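Long-range contacts in elafin (Homo sapiens, PDB 6ATU), which inhibits neutrophil and pancreatic elastase in skin through the WAP domain that makes up this chain: residues S17-L22 against A54-Q59; I23-L28 against G49-A54. All blocks are in the same frame, centred on the assembly; numbering follows the deposited sequence.

Contact 1 (S17-L22 against A54-Q59)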
ATOM      1  N   SER A  17      -3.578   2.879  -9.924  1.00 28.00           N
ATOM      2  CA  SER A  17      -2.859   1.645  -9.624  1.00 25.59           C
ATOM      3  C   SER A  17      -1.764   1.870  -8.592  1.00 22.98           C
ATOM      4  O   SER A  17      -1.203   2.947  -8.493  1.00 23.83           O
ATOM      5  CB  SER A  17      -2.269   1.059 -10.902  1.00 30.65           C
ATOM      6  OG  SER A  17      -3.224   1.103 -11.956  1.00 29.72           O
ATOM      7  N   CYS A  18      -1.549   0.862  -7.774  1.00 23.84           N
ATOM      8  CA  CYS A  18      -0.473   0.836  -6.825  1.00 29.75           C
ATOM      9  C   CYS A  18       0.848   0.850  -7.571  1.00 33.64           C
ATOM     10  O   CYS A  18       0.961   0.255  -8.636  1.00 35.13           O
ATOM     11  CB  CYS A  18      -0.558  -0.452  -5.982  1.00 30.40           C
ATOM     12  SG  CYS A  18      -1.810  -0.392  -4.661  1.00 34.12           S
ATOM     13  N   PRO A  19       1.863   1.483  -6.996  1.00 37.93           N
ATOM     14  CA  PRO A  19       3.184   1.379  -7.605  1.00 36.46           C
ATOM     15  C   PRO A  19       3.799  -0.010  -7.473  1.00 39.17           C
ATOM     16  O   PRO A  19       3.451  -0.769  -6.577  1.00 37.40           O
ATOM     17  CB  PRO A  19       4.016   2.427  -6.845  1.00 40.10           C
ATOM     18  CG  PRO A  19       3.261   2.693  -5.599  1.00 45.10           C
ATOM     19  CD  PRO A  19       1.813   2.517  -5.951  1.00 40.23           C
ATOM     20  N   ILE A  20       4.670  -0.342  -8.412  1.00 36.88           N
ATOM     21  CA  ILE A  20       5.480  -1.524  -8.324  1.00 36.47           C
ATOM     22  C   ILE A  20       6.727  -1.182  -7.503  1.00 40.08           C
ATOM     23  O   ILE A  20       7.467  -0.254  -7.856  1.00 31.27           O
ATOM     24  CB  ILE A  20       5.893  -1.985  -9.734  1.00 41.82           C
ATOM     25  CG1 ILE A  20       4.695  -2.618 -10.428  1.00 48.34           C
ATOM     26  CG2 ILE A  20       7.054  -2.982  -9.678  1.00 43.46           C
ATOM     27  CD1 ILE A  20       4.854  -2.737 -11.927  1.00 52.87           C
ATOM     28  N   ILE A  21       6.963  -1.943  -6.425  1.00 38.72           N
ATOM     29  CA  ILE A  21       8.112  -1.710  -5.517  1.00 38.55           C
ATOM     30  C   ILE A  21       9.008  -2.959  -5.516  1.00 35.37           C
ATOM     31  O   ILE A  21       8.551  -4.051  -5.208  1.00 29.67           O
ATOM     32  CB  ILE A  21       7.654  -1.418  -4.062  1.00 39.99           C
ATOM     33  CG1 ILE A  21       6.437  -0.467  -4.032  1.00 37.30           C
ATOM     34  CG2 ILE A  21       8.804  -0.858  -3.218  1.00 34.31           C
ATOM     35  CD1 ILE A  21       6.776   0.972  -4.180  1.00 36.59           C
ATOM     36  N   LEU A  22      10.267  -2.802  -5.898  1.00 34.29           N
ATOM     37  CA  LEU A  22      11.155  -3.954  -6.078  1.00 37.88           C
ATOM     38  C   LEU A  22      12.203  -4.020  -4.973  1.00 36.46           C
ATOM     39  O   LEU A  22      13.307  -4.533  -5.151  1.00 38.63           O
ATOM     40  CB  LEU A  22      11.799  -3.895  -7.460  1.00 44.40           C
ATOM     41  CG  LEU A  22      10.804  -4.030  -8.618  1.00 45.54           C
ATOM     42  CD1 LEU A  22      11.469  -3.618  -9.924  1.00 51.44           C
ATOM     43  CD2 LEU A  22      10.234  -5.447  -8.730  1.00 41.51           C
ATOM     44  N   ALA A  54       1.036   0.063   2.919  1.00 27.83           N
ATOM     45  CA  ALA A  54       1.129   1.499   3.151  1.00 27.06           C
ATOM     46  C   ALA A  54       0.270   2.267   2.170  1.00 22.98           C
ATOM     47  O   ALA A  54      -0.212   1.709   1.191  1.00 26.54           O
ATOM     48  CB  ALA A  54       2.570   1.954   3.053  1.00 28.83           C
ATOM     49  N   CYS A  55       0.056   3.542   2.461  1.00 23.68           N
ATOM     50  CA  CYS A  55      -0.794   4.368   1.653  1.00 27.61           C
ATOM     51  C   CYS A  55       0.039   5.090   0.579  1.00 27.67           C
ATOM     52  O   CYS A  55       1.011   5.772   0.894  1.00 26.37           O
ATOM     53  CB  CYS A  55      -1.548   5.360   2.544  1.00 28.95           C
ATOM     54  SG  CYS A  55      -2.656   4.525   3.695  1.00 34.87           S
ATOM     55  N   PHE A  56      -0.345   4.907  -0.686  1.00 30.22           N
ATOM     56  CA  PHE A  56       0.384   5.480  -1.830  1.00 30.66           C
ATOM     57  C   PHE A  56      -0.527   6.281  -2.734  1.00 27.85           C
ATOM     58  O   PHE A  56      -1.614   5.819  -3.092  1.00 24.77           O
ATOM     59  CB  PHE A  56       0.968   4.381  -2.669  1.00 29.88           C
ATOM     60  CG  PHE A  56       2.181   3.759  -2.088  1.00 32.68           C
ATOM     61  CD1 PHE A  56       3.443   4.245  -2.400  1.00 33.94           C
ATOM     62  CD2 PHE A  56       2.073   2.637  -1.291  1.00 35.07           C
ATOM     63  CE1 PHE A  56       4.576   3.626  -1.908  1.00 42.18           C
ATOM     64  CE2 PHE A  56       3.202   2.009  -0.783  1.00 41.56           C
ATOM     65  CZ  PHE A  56       4.459   2.502  -1.090  1.00 42.92           C
ATOM     66  N   VAL A  57      -0.043   7.447  -3.160  1.00 26.01           N
ATOM     67  CA  VAL A  57      -0.602   8.140  -4.307  1.00 26.18           C
ATOM     68  C   VAL A  57      -0.509   7.236  -5.542  1.00 23.94           C
ATOM     69  O   VAL A  57       0.568   6.817  -5.907  1.00 26.55           O
ATOM     70  CB  VAL A  57       0.150   9.448  -4.581  1.00 26.46           C
ATOM     71  CG1 VAL A  57      -0.331  10.099  -5.878  1.00 24.06           C
ATOM     72  CG2 VAL A  57      -0.012  10.411  -3.414  1.00 26.45           C
ATOM     73  N   PRO A  58      -1.650   6.896  -6.152  1.00 23.05           N
ATOM     74  CA  PRO A  58      -1.644   6.043  -7.333  1.00 25.76           C
ATOM     75  C   PRO A  58      -1.421   6.822  -8.636  1.00 24.84           C
ATOM     76  O   PRO A  58      -1.476   8.056  -8.646  1.00 28.24           O
ATOM     77  CB  PRO A  58      -3.039   5.435  -7.319  1.00 25.42           C
ATOM     78  CG  PRO A  58      -3.884   6.493  -6.727  1.00 25.91           C
ATOM     79  CD  PRO A  58      -3.016   7.285  -5.776  1.00 25.49           C
ATOM     80  N   GLN A  59      -1.153   6.085  -9.710  1.00 25.71           N
ATOM     81  CA  GLN A  59      -1.100   6.625 -11.083  1.00 28.48           C
ATOM     82  C   GLN A  59      -2.097   5.871 -11.970  1.00 31.13           C
ATOM     83  O   GLN A  59      -2.408   4.704 -11.693  1.00 33.87           O
ATOM     84  CB  GLN A  59       0.303   6.466 -11.677  1.00 29.26           C
ATOM     85  CG  GLN A  59       1.366   7.340 -11.047  1.00 30.29           C
ATOM     86  CD  GLN A  59       1.771   6.876  -9.657  1.00 31.14           C
ATOM     87  OE1 GLN A  59       1.692   7.638  -8.681  1.00 30.24           O
ATOM     88  NE2 GLN A  59       2.177   5.632  -9.551  1.00 22.93           N
ATOM     89  OXT GLN A  59      -2.615   6.402 -12.966  1.00 34.43           O
TER
HETATM   90  O   HOH W   1      -3.213   3.057 -13.679  1.00 28.36           O

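Contact 2 (I23-L28 against G49-A54)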
ATOM      1  N   ILE A  23      11.805  -3.556  -3.803  1.00 38.36           N
ATOM      2  CA  ILE A  23      12.670  -3.466  -2.665  1.00 38.74           C
ATOM      3  C   ILE A  23      11.817  -3.915  -1.449  1.00 42.45           C
ATOM      4  O   ILE A  23      10.685  -3.481  -1.303  1.00 49.33           O
ATOM      5  CB  ILE A  23      13.252  -2.036  -2.566  1.00 40.89           C
ATOM      6  CG1 ILE A  23      13.926  -1.792  -1.240  1.00 46.85           C
ATOM      7  CG2 ILE A  23      12.186  -0.974  -2.785  1.00 47.09           C
ATOM      8  CD1 ILE A  23      14.835  -0.571  -1.273  1.00 55.30           C
ATOM      9  N   ARG A  24      12.292  -4.912  -0.696  1.00 40.68           N
ATOM     10  CA  ARG A  24      11.548  -5.435   0.458  1.00 40.08           C
ATOM     11  C   ARG A  24      12.464  -5.493   1.672  1.00 44.96           C
ATOM     12  O   ARG A  24      13.657  -5.771   1.542  1.00 45.49           O
ATOM     13  CB  ARG A  24      11.000  -6.835   0.180  1.00 44.59           C
ATOM     14  CG  ARG A  24       9.927  -6.920  -0.893  1.00 48.49           C
ATOM     15  CD  ARG A  24       8.558  -6.483  -0.396  1.00 53.60           C
ATOM     16  NE  ARG A  24       7.852  -5.642  -1.383  1.00 62.87           N
ATOM     17  CZ  ARG A  24       7.147  -6.099  -2.423  1.00 54.01           C
ATOM     18  NH1 ARG A  24       6.541  -5.245  -3.235  1.00 56.92           N
ATOM     19  NH2 ARG A  24       7.035  -7.398  -2.655  1.00 63.27           N
ATOM     20  N   CYS A  25      11.906  -5.240   2.854  1.00 45.19           N
ATOM     21  CA  CYS A  25      12.597  -5.555   4.105  1.00 38.63           C
ATOM     22  C   CYS A  25      12.549  -7.063   4.331  1.00 36.94           C
ATOM     23  O   CYS A  25      11.671  -7.733   3.801  1.00 36.71           O
ATOM     24  CB  CYS A  25      11.972  -4.812   5.287  1.00 39.17           C
ATOM     25  SG  CYS A  25      10.253  -5.241   5.663  1.00 40.79           S
ATOM     26  N   ALA A  26      13.526  -7.603   5.067  1.00 35.69           N
ATOM     27  CA  ALA A  26      13.581  -9.051   5.321  1.00 39.57           C
ATOM     28  C   ALA A  26      12.825  -9.340   6.585  1.00 38.20           C
ATOM     29  O   ALA A  26      13.416  -9.480   7.657  1.00 50.53           O
ATOM     30  CB  ALA A  26      15.026  -9.538   5.439  1.00 43.96           C
ATOM     31  N   MET A  27      11.506  -9.335   6.461  1.00 41.13           N
ATOM     32  CA  MET A  27      10.592  -9.599   7.564  1.00 38.52           C
ATOM     33  C   MET A  27       9.517 -10.454   6.989  1.00 34.01           C
ATOM     34  O   MET A  27       9.007 -10.160   5.919  1.00 38.44           O
ATOM     35  CB  MET A  27       9.949  -8.314   8.090  1.00 38.95           C
ATOM     36  CG  MET A  27      10.868  -7.401   8.849  1.00 37.79           C
ATOM     37  SD  MET A  27       9.996  -5.958   9.522  1.00 45.01           S
ATOM     38  CE  MET A  27       9.390  -6.614  11.062  1.00 38.70           C
ATOM     39  N   LEU A  28       9.192 -11.522   7.691  1.00 42.72           N
ATOM     40  CA  LEU A  28       8.042 -12.369   7.373  1.00 42.67           C
ATOM     41  C   LEU A  28       6.712 -11.651   7.558  1.00 44.02           C
ATOM     42  O   LEU A  28       5.756 -11.915   6.828  1.00 47.37           O
ATOM     43  CB  LEU A  28       8.042 -13.594   8.282  1.00 46.45           C
ATOM     44  CG  LEU A  28       8.801 -14.835   7.830  1.00 51.10           C
ATOM     45  CD1 LEU A  28      10.111 -14.516   7.125  1.00 51.73           C
ATOM     46  CD2 LEU A  28       9.033 -15.716   9.049  1.00 55.22           C
ATOM     47  N   GLY A  49       4.188  -2.071   0.087  1.00 28.28           N
ATOM     48  CA  GLY A  49       5.349  -1.223   0.003  1.00 31.12           C
ATOM     49  C   GLY A  49       6.637  -1.984   0.230  1.00 29.63           C
ATOM     50  O   GLY A  49       6.689  -3.210   0.111  1.00 30.67           O
ATOM     51  N   SER A  50       7.681  -1.243   0.542  1.00 30.12           N
ATOM     52  CA  SER A  50       8.993  -1.820   0.798  1.00 36.69           C
ATOM     53  C   SER A  50       9.041  -2.583   2.117  1.00 47.45           C
ATOM     54  O   SER A  50       9.919  -3.443   2.306  1.00 43.39           O
ATOM     55  CB  SER A  50      10.045  -0.708   0.822  1.00 40.59           C
ATOM     56  OG  SER A  50       9.740   0.239   1.834  1.00 41.84           O
ATOM     57  N   CYS A  51       8.171  -2.200   3.065  1.00 47.61           N
ATOM     58  CA  CYS A  51       8.070  -2.911   4.347  1.00 40.21           C
ATOM     59  C   CYS A  51       6.659  -2.877   4.945  1.00 34.40           C
ATOM     60  O   CYS A  51       6.346  -2.045   5.795  1.00 31.02           O
ATOM     61  CB  CYS A  51       9.097  -2.376   5.337  1.00 40.51           C
ATOM     62  SG  CYS A  51       9.541  -3.562   6.629  1.00 41.99           S
ATOM     63  N   GLY A  52       5.838  -3.818   4.497  1.00 29.56           N
ATOM     64  CA  GLY A  52       4.424  -3.874   4.840  1.00 35.84           C
ATOM     65  C   GLY A  52       3.550  -2.966   3.982  1.00 33.27           C
ATOM     66  O   GLY A  52       4.053  -2.141   3.224  1.00 38.44           O
ATOM     67  N   MET A  53       2.240  -3.081   4.175  1.00 32.16           N
ATOM     68  CA  MET A  53       1.249  -2.284   3.449  1.00 31.64           C
ATOM     69  C   MET A  53       1.269  -0.819   3.876  1.00 26.58           C
ATOM     70  O   MET A  53       1.547  -0.488   5.020  1.00 27.25           O
ATOM     71  CB  MET A  53      -0.154  -2.851   3.645  1.00 36.82           C
ATOM     72  CG  MET A  53      -0.325  -4.329   3.294  1.00 38.10           C
ATOM     73  SD  MET A  53      -0.469  -4.674   1.541  1.00 57.43           S
ATOM     74  CE  MET A  53      -2.063  -3.952   1.106  1.00 54.84           C
ATOM     75  N   ALA A  54       1.036   0.063   2.919  1.00 27.83           N
ATOM     76  CA  ALA A  54       1.129   1.499   3.151  1.00 27.06           C
ATOM     77  C   ALA A  54       0.270   2.267   2.170  1.00 22.98           C
ATOM     78  O   ALA A  54      -0.212   1.709   1.191  1.00 26.54           O
ATOM     79  CB  ALA A  54       2.570   1.954   3.053  1.00 28.83           C
TER

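Contact 1 (S17-L22 against A54-Q59)
Ser17 and Gln59 meet backbone to backbone where the touching parts of the two segments run 120° apart: Ser17 N donates to Gln59 O over 2.8 Å, and Gln59 N returns a long, weak bond to Ser17 O. The Gln59 carbonyl is gripped a second time, by a water that donates to Gln59 O and is also hydrogen-bonded to Ser17 OG at 2.6 Å. Next to this clasp, Pro58 CB sits 3.3 Å from Ser17 O. Here the C-terminal end of the WAP four-disulfide core closes against the start of the loop that, as in other WAP inhibitors, probably enters the protease active site; Cys18 and Cys55 secure the two sides through disulfides to Cys47 and Cys40. The apolar half of the contact gathers on one side of the Phe56 ring. Pro19 CG makes an off-centre CH-pi contact, 4.0 Å from the ring centroid, and lies nearest Phe56 CD1, while Pro19 CD reaches back toward Phe56 CB. With CG1 beside its own backbone N (chi1 -42°), Ile21 points against Phe56, on the same side of the ring as Pro19, and brings CD1 to 4.1 Å from Phe56 CE1. Pro19 and Phe56 both also touch Cys47 of strand 45-48.

Contact 2 (I23-L28 against G49-A54)
Cys25 and Cys51 are joined side chain to side chain by a disulfide, SG to SG 2.1 Å, with the two CB-S bonds turned 82° about the sulfur-sulfur bond, close to the perpendicular arrangement that disulfides prefer. The two halves leave their backbones differently: Cys25 SG lies between its own N and carbonyl carbon (chi1 63°), whereas Cys51 SG extends on the far side from its backbone N (chi1 -156°). Met27 comes up to the bridge with its sulfur, SD resting 3.8 Å from Cys51 SG. Pro30 touches both cysteines as well. This is one of the four disulfides of the WAP core, and it ties the probable protease-binding loop to the turn between strands 45-48 and 53-56. In that turn Gly49 N donates a hydrogen bond to Gly52 O, and Gly52 has the positive phi that glycine readily adopts. The backbone of the bridging residue is held too: Cys25 N donates to Ser50 O at 2.7 Å. The same oxygen receives a CA-H...O contact from Arg24 CA, and Ser50 CA makes a CA-H...O contact in return, 3.2 Å from Ile23 O. Arg24 starts with CB directed away from the turn, but bends at chi2 and chi3 until its NE makes a weak hydrogen bond to Gly49 O at 3.1 Å. The guanidinium stands obliquely to that oxygen, and the arginine side chain also touches Glu48. Earlier in the loop, Ile23 CG2 packs loosely against Ser50 CB.

In the fold
From the N terminus, the chain reaches 17-22 and passes directly into 23-28, so the two contacts use consecutive parts of one long loop. Contact 2 closes first, when the chain has been through strand 45-48 and arrives at the turn 49-54; contact 1 closes last, at the C-terminal end, and its loop encloses the smaller one without crossing it. Their second segments share Ala54, on strand 53-56. Together they lay the loop along the two-stranded antiparallel sheet, contact 1 at the C-terminal tail and contact 2 at the turn. Their centres are 13 Å apart, but Ile21 packs on Gly49 and Ser50, and Phe56 on Gly49, so the two contacts touch.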